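Local coordinates for malonyl CoA:acyl carrier protein malonyltransferase (PDB 1NM2) that probably catalyses the transfer of the malonyl group from malonyl-CoA to holo acyl carrier protein, supplying malonyl-ACP for fatty acid biosynthesis, at residues 2-7 and 91-96; 157-162 and 201-206; 208-213 and 250-255; 272-277 and 309-314. All blocks are in the same frame, centred on the assembly; numbering follows the deposited sequence.

Contact 1: residues 2-7 and 91-96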
# COMPACT_ATOMS: atom_id res chain seq x y z
N MET A 2 -15.42 -5.82 -15.10
CA MET A 2 -14.28 -4.96 -14.82
C MET A 2 -13.57 -5.49 -13.58
O MET A 2 -14.13 -5.49 -12.48
CB MET A 2 -14.76 -3.52 -14.58
CG MET A 2 -13.96 -2.44 -15.30
SD MET A 2 -12.27 -2.24 -14.70
CE MET A 2 -12.54 -1.09 -13.37
N LEU A 3 -12.34 -5.96 -13.77
CA LEU A 3 -11.53 -6.50 -12.68
C LEU A 3 -10.49 -5.49 -12.25
O LEU A 3 -9.80 -4.91 -13.09
CB LEU A 3 -10.81 -7.79 -13.11
CG LEU A 3 -9.74 -8.29 -12.13
CD1 LEU A 3 -10.41 -8.88 -10.90
CD2 LEU A 3 -8.86 -9.33 -12.80
N VAL A 4 -10.37 -5.28 -10.94
CA VAL A 4 -9.40 -4.35 -10.39
C VAL A 4 -8.39 -5.11 -9.55
O VAL A 4 -8.75 -5.81 -8.61
CB VAL A 4 -10.09 -3.28 -9.50
CG1 VAL A 4 -9.05 -2.34 -8.92
CG2 VAL A 4 -11.11 -2.51 -10.32
N LEU A 5 -7.12 -4.97 -9.90
CA LEU A 5 -6.05 -5.65 -9.18
C LEU A 5 -5.43 -4.66 -8.20
O LEU A 5 -4.91 -3.63 -8.61
CB LEU A 5 -5.00 -6.15 -10.18
CG LEU A 5 -3.81 -6.97 -9.68
CD1 LEU A 5 -4.30 -8.22 -8.98
CD2 LEU A 5 -2.92 -7.34 -10.86
N VAL A 6 -5.50 -4.95 -6.90
CA VAL A 6 -4.94 -4.05 -5.91
C VAL A 6 -3.85 -4.69 -5.05
O VAL A 6 -3.82 -5.91 -4.87
CB VAL A 6 -6.04 -3.47 -4.96
CG1 VAL A 6 -7.13 -2.78 -5.78
CG2 VAL A 6 -6.62 -4.58 -4.09
N ALA A 7 -2.95 -3.86 -4.54
CA ALA A 7 -1.84 -4.33 -3.70
C ALA A 7 -1.90 -3.63 -2.35
O ALA A 7 -2.14 -2.42 -2.28
CB ALA A 7 -0.51 -4.04 -4.39
N PRO A 91 -5.76 -6.82 -16.20
CA PRO A 91 -6.88 -6.29 -15.42
C PRO A 91 -7.45 -5.00 -16.02
O PRO A 91 -6.80 -4.35 -16.84
CB PRO A 91 -6.27 -6.06 -14.05
CG PRO A 91 -4.87 -5.66 -14.38
CD PRO A 91 -4.49 -6.66 -15.46
N GLY A 92 -8.67 -4.65 -15.61
CA GLY A 92 -9.29 -3.43 -16.10
C GLY A 92 -8.64 -2.19 -15.50
O GLY A 92 -8.58 -1.14 -16.13
N ALA A 93 -8.14 -2.32 -14.27
CA ALA A 93 -7.47 -1.22 -13.59
C ALA A 93 -6.65 -1.73 -12.42
O ALA A 93 -6.88 -2.84 -11.94
CB ALA A 93 -8.50 -0.21 -13.10
N VAL A 94 -5.70 -0.92 -11.96
CA VAL A 94 -4.85 -1.30 -10.83
C VAL A 94 -4.71 -0.16 -9.83
O VAL A 94 -4.88 1.01 -10.18
CB VAL A 94 -3.44 -1.71 -11.29
CG1 VAL A 94 -3.53 -2.91 -12.21
CG2 VAL A 94 -2.74 -0.53 -11.97
N ALA A 95 -4.42 -0.51 -8.59
CA ALA A 95 -4.23 0.49 -7.54
C ALA A 95 -3.64 -0.20 -6.31
O ALA A 95 -3.59 -1.43 -6.25
CB ALA A 95 -5.56 1.17 -7.20
N GLY A 96 -3.19 0.59 -5.35
CA GLY A 96 -2.61 0.00 -4.15
C GLY A 96 -2.63 0.99 -3.00
O GLY A 96 -2.78 2.19 -3.22
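Leu3 to Ala7 and Ala93 to Gly96 run side by side as parallel strands, 4.6 Å apart at the closest approach of their axes and 18° apart in direction. The ladder is regular: Ala93 N bonds to Leu3 O, Leu5 N to Ala93 O, Ala95 N to Leu5 O and Ala7 N to Ala95 O. Leu3 O also takes Gly92 N at 2.8 Å, so two successive N-H groups grip one carbonyl where the strand begins. Between these bonds Val6 CA comes within 3.0 Å of Ala95 O in a CA-H...O contact. Val4, Val6, Ala93 and Ala95 line one face. On the other, Leu5 CB lies 4.1 Å from Val94 CG1 and also touches Pro91 CB. The end of the Met2 side chain reaches the start of strand 93-96. Its chain bends at chi2 (-68°), which brings SD to 3.5 Å from Gly92 CA. A second bend at chi3 (-87°) sets CE 4.1 Å from Ala93 CB. Strand 272-275 bonds to the other edge of strand 3-7. Trp258 and Phe265 of helix 258-267 cover the face of Val4, Val6 and Ala95, while Phe107 of helix 100-107 packs on Leu5 and Val94.

Contact 2: residues 157-162 and 201-206. With ACY (acetic acid), chain D.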
# COMPACT_ATOMS: atom_id res chain seq x y z
N GLY A 157 -4.37 19.72 15.52
CA GLY A 157 -3.08 19.79 14.86
C GLY A 157 -2.65 18.55 14.10
O GLY A 157 -1.56 18.52 13.52
N LEU A 158 -3.49 17.53 14.09
CA LEU A 158 -3.18 16.29 13.39
C LEU A 158 -3.67 16.37 11.94
O LEU A 158 -4.41 17.28 11.58
CB LEU A 158 -3.87 15.10 14.06
CG LEU A 158 -3.58 14.71 15.52
CD1 LEU A 158 -2.10 14.48 15.69
CD2 LEU A 158 -4.08 15.78 16.46
N THR A 159 -3.25 15.41 11.12
CA THR A 159 -3.69 15.39 9.74
C THR A 159 -4.32 14.02 9.48
O THR A 159 -3.93 13.02 10.07
CB THR A 159 -2.51 15.56 8.76
OG1 THR A 159 -1.74 14.36 8.73
CG2 THR A 159 -1.62 16.70 9.20
N PRO A 160 -5.34 13.97 8.61
CA PRO A 160 -5.99 12.69 8.32
C PRO A 160 -5.13 11.95 7.29
O PRO A 160 -5.43 11.95 6.10
CB PRO A 160 -7.34 13.11 7.77
CG PRO A 160 -7.00 14.36 7.02
CD PRO A 160 -6.07 15.08 7.97
N ALA A 161 -4.06 11.33 7.78
CA ALA A 161 -3.10 10.59 6.95
C ALA A 161 -3.71 9.47 6.11
O ALA A 161 -3.25 9.20 5.00
CB ALA A 161 -1.98 10.04 7.83
N ASN A 162 -4.72 8.80 6.65
CA ASN A 162 -5.39 7.72 5.95
C ASN A 162 -6.90 7.93 5.97
O ASN A 162 -7.49 8.09 7.04
CB ASN A 162 -5.14 6.36 6.63
CG ASN A 162 -3.87 5.67 6.15
OD1 ASN A 162 -3.73 4.47 6.35
ND2 ASN A 162 -2.95 6.40 5.54
N PHE A 201 3.68 9.05 8.88
CA PHE A 201 3.76 8.89 7.44
C PHE A 201 2.57 9.63 6.85
O PHE A 201 1.57 9.83 7.53
CB PHE A 201 3.67 7.40 7.07
CG PHE A 201 4.77 6.56 7.65
CD1 PHE A 201 4.56 5.21 7.90
CD2 PHE A 201 6.02 7.11 7.92
CE1 PHE A 201 5.59 4.41 8.43
CE2 PHE A 201 7.05 6.32 8.45
CZ PHE A 201 6.83 4.97 8.70
N HIS A 202 2.70 10.05 5.60
CA HIS A 202 1.65 10.76 4.89
C HIS A 202 1.26 12.11 5.49
O HIS A 202 0.10 12.50 5.47
CB HIS A 202 0.44 9.85 4.74
CG HIS A 202 0.74 8.61 3.95
ND1 HIS A 202 1.03 8.64 2.60
CD2 HIS A 202 0.93 7.33 4.35
CE1 HIS A 202 1.38 7.43 2.20
NE2 HIS A 202 1.33 6.62 3.24
N THR A 203 2.27 12.81 6.00
CA THR A 203 2.11 14.15 6.57
C THR A 203 3.37 14.93 6.21
O THR A 203 4.35 14.36 5.70
CB THR A 203 2.01 14.13 8.11
OG1 THR A 203 3.30 13.85 8.67
CG2 THR A 203 1.00 13.09 8.58
N ARG A 204 3.36 16.23 6.47
CA ARG A 204 4.49 17.10 6.18
C ARG A 204 5.75 16.63 6.91
O ARG A 204 6.87 17.04 6.58
CB ARG A 204 4.19 18.54 6.59
CG ARG A 204 4.08 18.74 8.09
CD ARG A 204 4.07 20.22 8.46
NE ARG A 204 4.15 20.42 9.90
CZ ARG A 204 3.22 20.03 10.76
NH1 ARG A 204 2.13 19.40 10.33
NH2 ARG A 204 3.38 20.24 12.06
N HIS A 205 5.57 15.80 7.93
CA HIS A 205 6.72 15.31 8.67
C HIS A 205 7.60 14.43 7.78
O HIS A 205 8.73 14.12 8.14
CB HIS A 205 6.28 14.54 9.92
CG HIS A 205 5.85 15.43 11.05
ND1 HIS A 205 4.53 15.57 11.43
CD2 HIS A 205 6.57 16.25 11.85
CE1 HIS A 205 4.46 16.45 12.41
NE2 HIS A 205 5.68 16.87 12.69
N MET A 206 7.08 14.05 6.62
CA MET A 206 7.82 13.22 5.66
C MET A 206 8.46 14.06 4.56
O MET A 206 9.00 13.52 3.59
CB MET A 206 6.90 12.18 5.01
CG MET A 206 6.45 11.05 5.93
SD MET A 206 7.83 10.08 6.57
CE MET A 206 7.89 10.69 8.25
C ACY D . 3.36 3.82 4.43
O ACY D . 4.09 2.93 5.03
OXT ACY D . 3.66 4.48 3.37
CH3 ACY D . 2.02 4.06 5.09
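Ala161 and His202 form the tight centre of this contact, where the first part of strand 159-165 meets the loop before helix 207-217. Ala161 CB sits 3.6 Å from Phe201 O and 3.9 Å from His202 CB. Thr159 and Thr203 also press together: Thr159 OG1 comes to 3.0 Å from Thr203 CG2, a methyl that cannot bond to it. Thr203 CG2 lies anti to the carbonyl carbon, with OG1 at chi1 73°, which puts the methyl and not the hydroxyl against Thr159. Thr203 OG1 instead accepts from His205 N at 3.1 Å, making an ST turn, and bonds to Ala200 O. Thr159 OG1 and His202 O are buried here with no polar partner in the model. Asn162 ND2 gives a nearly straight bond to Ala161 O (2.9 Å, 174°), which lies in the amide plane, though ND2 stands well above the carbonyl plane. The loose side is that of exposed Arg204 and partly exposed His205, neither of which touches segment 157-162. The guanidinium of Arg204 lies beside His205, with His205 CE1 over one face near the rim. At the other end the His202 ring reaches a bound acetate, whose methyl lies at the ring edge. The bond from His202 NE2 to the acetate OXT is weak at 3.2 Å. NE2 also bonds to Ser98 OG, and ND1 bonds to Asn254 O. Ser98 and Arg123 hold the acetate, which mimics a malonyl group. A serine and histidine so paired, with an arginine at the carboxylate, are consistent with the active site of FabD-type acyltransferases.

Contact 3: residues 208-213 and 250-255; sequences PAVDKL and GQVANP
A type I beta turn from Gln251 to Asn254 leads the chain out of helix 241-251, and its two central residues, Val252 and Ala253, dock on the side of helix 207-217. Val252 does most of the touching. Both methyls are used: CG1 against Leu213, CG2 against Val210 and Ala209. CG1 is anti to the carbonyl carbon (chi1 -57°) and meets Leu213 CD2 at 3.6 Å. CG2 takes the position between the backbone N and the carbonyl carbon. It lies 3.5 Å from Val210 CG2 and 4.1 Å from Ala209 CB. The side chains of Val210 and Val252 pass each other at a slant. Val210 CG2 also lies 3.9 Å from Ala253 CB, so it touches both central residues of the turn. Val210 and Gly250 bring the backbones nearest, with their CA atoms 6.0 Å apart. The contact across the two segments is apolar throughout. Two bonds hold the turn: Ala253 N to Gly250 O at 3.0 Å and Asn254 N to Gln251 O at 3.2 Å. The Asn254 amide adds a weak bond from ND2 to Ala253 O. The carbonyls also serve His202, in the loop before helix 207-217: Val252 O takes its backbone N and Asn254 O its ring. Val249, just before Gly250, extends the apolar patch against Val210 and Leu213. Helix 113-132 adds Leu119 against Leu213 and Arg123 against Val252.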
# COMPACT_ATOMS: atom_id res chain seq x y z
N PRO A 208 11.26 15.59 4.33
CA PRO A 208 12.63 15.22 3.98
C PRO A 208 12.70 13.89 3.22
O PRO A 208 13.67 13.62 2.53
CB PRO A 208 13.34 15.17 5.33
CG PRO A 208 12.25 14.81 6.28
CD PRO A 208 11.07 15.62 5.79
N ALA A 209 11.66 13.06 3.36
CA ALA A 209 11.61 11.78 2.66
C ALA A 209 11.31 12.03 1.17
O ALA A 209 11.75 11.28 0.30
CB ALA A 209 10.53 10.88 3.28
N VAL A 210 10.57 13.10 0.89
CA VAL A 210 10.25 13.45 -0.50
C VAL A 210 11.55 13.81 -1.22
O VAL A 210 11.79 13.36 -2.34
CB VAL A 210 9.30 14.67 -0.57
CG1 VAL A 210 9.09 15.09 -2.03
CG2 VAL A 210 7.96 14.33 0.08
N ASP A 211 12.38 14.62 -0.57
CA ASP A 211 13.64 15.03 -1.17
C ASP A 211 14.50 13.81 -1.50
O ASP A 211 15.00 13.69 -2.62
CB ASP A 211 14.42 15.95 -0.22
CG ASP A 211 13.63 17.19 0.18
OD1 ASP A 211 12.87 17.72 -0.65
OD2 ASP A 211 13.80 17.63 1.34
N LYS A 212 14.65 12.90 -0.54
CA LYS A 212 15.45 11.70 -0.75
C LYS A 212 14.83 10.77 -1.79
O LYS A 212 15.55 10.21 -2.63
CB LYS A 212 15.61 10.94 0.58
CG LYS A 212 16.33 11.72 1.66
CD LYS A 212 16.35 10.94 2.97
CE LYS A 212 17.03 11.71 4.09
NZ LYS A 212 18.47 11.96 3.81
N LEU A 213 13.51 10.60 -1.75
CA LEU A 213 12.84 9.72 -2.70
C LEU A 213 12.90 10.30 -4.11
O LEU A 213 12.97 9.55 -5.09
CB LEU A 213 11.39 9.50 -2.28
CG LEU A 213 10.63 8.43 -3.08
CD1 LEU A 213 11.38 7.11 -3.04
CD2 LEU A 213 9.22 8.28 -2.50
N GLY A 250 5.59 12.18 -4.07
CA GLY A 250 4.91 13.12 -3.20
C GLY A 250 4.00 12.47 -2.17
O GLY A 250 3.83 13.02 -1.08
N GLN A 251 3.41 11.32 -2.50
CA GLN A 251 2.50 10.62 -1.60
C GLN A 251 3.05 10.26 -0.23
O GLN A 251 2.27 10.05 0.70
CB GLN A 251 1.95 9.34 -2.25
CG GLN A 251 0.66 9.52 -3.05
CD GLN A 251 -0.43 10.23 -2.26
OE1 GLN A 251 -0.96 9.70 -1.27
NE2 GLN A 251 -0.77 11.43 -2.69
N VAL A 252 4.36 10.17 -0.08
CA VAL A 252 4.91 9.83 1.23
C VAL A 252 4.55 10.91 2.24
O VAL A 252 4.55 10.67 3.45
CB VAL A 252 6.46 9.66 1.20
CG1 VAL A 252 6.85 8.60 0.17
CG2 VAL A 252 7.13 10.99 0.91
N ALA A 253 4.22 12.11 1.74
CA ALA A 253 3.86 13.22 2.62
C ALA A 253 2.43 13.73 2.44
O ALA A 253 2.05 14.77 3.01
CB ALA A 253 4.85 14.37 2.42
N ASN A 254 1.63 13.02 1.66
CA ASN A 254 0.25 13.40 1.41
C ASN A 254 -0.70 12.30 1.91
O ASN A 254 -0.36 11.12 1.89
CB ASN A 254 0.01 13.60 -0.09
CG ASN A 254 0.43 14.97 -0.59
OD1 ASN A 254 0.58 15.18 -1.80
ND2 ASN A 254 0.60 15.92 0.32
N PRO A 255 -1.90 12.68 2.37
CA PRO A 255 -2.89 11.71 2.86
C PRO A 255 -3.23 10.63 1.82
O PRO A 255 -3.20 10.89 0.62
CB PRO A 255 -4.10 12.59 3.17
CG PRO A 255 -3.48 13.90 3.57
CD PRO A 255 -2.39 14.07 2.53

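Contact 4: residues 272-277 and 309-314; sequences AIIEVC and ELVAEH
Ala272 and Ile274 of strand 272-275 meet the last turns of helix 304-314 in a buried helix-on-sheet contact. The strand belongs to the parallel sheet of the alpha/beta hydrolase-like core, and the C-terminal helix lies against one face of it. The two axes come within 9.5 Å, and the N-to-C directions differ by 145°. Alternate strand residues face the helix, so Ala272 and Ile274 carry the contact while Ile273 points away. Ile274 and Leu310 lie alongside, pointing opposite ways, with Ile274 CG1, anti to the carbonyl carbon, 3.8 Å from Leu310 CD2. Ile274 is extended at chi2 (177°), which carries CD1 on to 3.7 Å from Val311 CG2, and these two side chains are roughly perpendicular. Leu310 also packs beside Ala272, CG to CB at 4.2 Å, and reaches the next strand of the sheet at Leu296. Val311 meets Leu75 of helix 57-75. His314 lies at the N-terminal end of the strand, against Ala272. Its ND1 bonds to Thr271 OG1, which helps to fix the turn of the ring. Ala272 CB stands over the middle of one ring face in a CH-pi contact, 3.4 Å from the His314 centroid and only 5° off the ring normal.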
# COMPACT_ATOMS: atom_id res chain seq x y z
N ALA A 272 -15.24 -7.14 -9.88
CA ALA A 272 -14.41 -8.05 -9.10
C ALA A 272 -13.08 -7.39 -8.72
O ALA A 272 -12.52 -6.62 -9.50
CB ALA A 272 -14.15 -9.33 -9.88
N ILE A 273 -12.60 -7.70 -7.52
CA ILE A 273 -11.33 -7.18 -7.03
C ILE A 273 -10.48 -8.30 -6.45
O ILE A 273 -10.95 -9.09 -5.62
CB ILE A 273 -11.52 -6.12 -5.91
CG1 ILE A 273 -12.16 -4.86 -6.48
CG2 ILE A 273 -10.17 -5.79 -5.27
CD1 ILE A 273 -12.43 -3.79 -5.42
N ILE A 274 -9.24 -8.38 -6.91
CA ILE A 274 -8.30 -9.37 -6.42
C ILE A 274 -7.16 -8.59 -5.77
O ILE A 274 -6.59 -7.69 -6.38
CB ILE A 274 -7.73 -10.23 -7.57
CG1 ILE A 274 -8.83 -11.13 -8.14
CG2 ILE A 274 -6.57 -11.08 -7.07
CD1 ILE A 274 -8.39 -11.96 -9.32
N GLU A 275 -6.88 -8.90 -4.51
CA GLU A 275 -5.80 -8.25 -3.78
C GLU A 275 -4.60 -9.21 -3.77
O GLU A 275 -4.73 -10.35 -3.33
CB GLU A 275 -6.26 -7.94 -2.35
CG GLU A 275 -5.17 -7.45 -1.41
CD GLU A 275 -5.70 -7.18 -0.01
OE1 GLU A 275 -6.69 -7.83 0.40
OE2 GLU A 275 -5.11 -6.33 0.68
N VAL A 276 -3.45 -8.75 -4.25
CA VAL A 276 -2.28 -9.62 -4.28
C VAL A 276 -1.75 -9.91 -2.88
O VAL A 276 -2.22 -9.35 -1.90
CB VAL A 276 -1.14 -9.01 -5.16
CG1 VAL A 276 -1.64 -8.86 -6.59
CG2 VAL A 276 -0.70 -7.64 -4.60
N CYS A 277 -0.77 -10.80 -2.80
CA CYS A 277 -0.18 -11.18 -1.52
C CYS A 277 0.60 -10.03 -0.90
O CYS A 277 1.35 -9.34 -1.58
CB CYS A 277 0.73 -12.39 -1.72
SG CYS A 277 1.58 -12.93 -0.22
N GLU A 309 -9.99 -18.48 -11.85
CA GLU A 309 -11.39 -18.58 -12.25
C GLU A 309 -12.01 -17.19 -12.27
O GLU A 309 -12.73 -16.83 -13.20
CB GLU A 309 -12.17 -19.46 -11.28
CG GLU A 309 -11.54 -20.81 -10.99
CD GLU A 309 -12.35 -21.64 -10.02
OE1 GLU A 309 -12.72 -21.11 -8.94
OE2 GLU A 309 -12.62 -22.81 -10.32
N LEU A 310 -11.72 -16.42 -11.23
CA LEU A 310 -12.25 -15.07 -11.12
C LEU A 310 -11.72 -14.21 -12.26
O LEU A 310 -12.46 -13.43 -12.85
CB LEU A 310 -11.87 -14.47 -9.77
CG LEU A 310 -12.65 -13.24 -9.32
CD1 LEU A 310 -14.15 -13.54 -9.36
CD2 LEU A 310 -12.22 -12.84 -7.92
N VAL A 311 -10.43 -14.36 -12.55
CA VAL A 311 -9.83 -13.60 -13.64
C VAL A 311 -10.53 -13.93 -14.95
O VAL A 311 -11.01 -13.04 -15.65
CB VAL A 311 -8.31 -13.91 -13.78
CG1 VAL A 311 -7.77 -13.29 -15.05
CG2 VAL A 311 -7.56 -13.37 -12.59
N ALA A 312 -10.62 -15.22 -15.26
CA ALA A 312 -11.27 -15.67 -16.48
C ALA A 312 -12.67 -15.10 -16.72
O ALA A 312 -12.99 -14.67 -17.83
CB ALA A 312 -11.33 -17.20 -16.50
N GLU A 313 -13.50 -15.08 -15.68
CA GLU A 313 -14.86 -14.58 -15.85
C GLU A 313 -15.03 -13.06 -15.76
O GLU A 313 -16.12 -12.54 -15.96
CB GLU A 313 -15.80 -15.25 -14.84
CG GLU A 313 -15.48 -14.96 -13.39
CD GLU A 313 -16.59 -15.43 -12.45
OE1 GLU A 313 -17.73 -14.94 -12.59
OE2 GLU A 313 -16.31 -16.29 -11.58
N HIS A 314 -13.95 -12.34 -15.47
CA HIS A 314 -14.03 -10.89 -15.36
C HIS A 314 -13.08 -10.13 -16.29
O HIS A 314 -13.02 -8.91 -16.24
CB HIS A 314 -13.79 -10.47 -13.91
CG HIS A 314 -14.95 -10.75 -13.00
ND1 HIS A 314 -16.04 -9.90 -12.91
CD2 HIS A 314 -15.21 -11.79 -12.17
CE1 HIS A 314 -16.91 -10.41 -12.06
NE2 HIS A 314 -16.43 -11.55 -11.60

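In the fold
Contacts 1 and 4 belong to one parallel sheet: strands 3-7 and 272-275 are neighbours in it, joined by bonds such as Val4 N to Ala272 O. Contact 1 is held by backbone bonds within the sheet, and contact 4 by apolar packing and a ring face against it. Contacts 2 and 3 lie on the other side of the chain centre from contact 4. They meet at His202, whose backbone and ring both bond to segment 250-255. Contact 2 is buried and reaches the acetate-bound active site, with several polar groups. Contact 3 is partly buried and apolar. The centres of contacts 2 and 4 are about 33 Å apart.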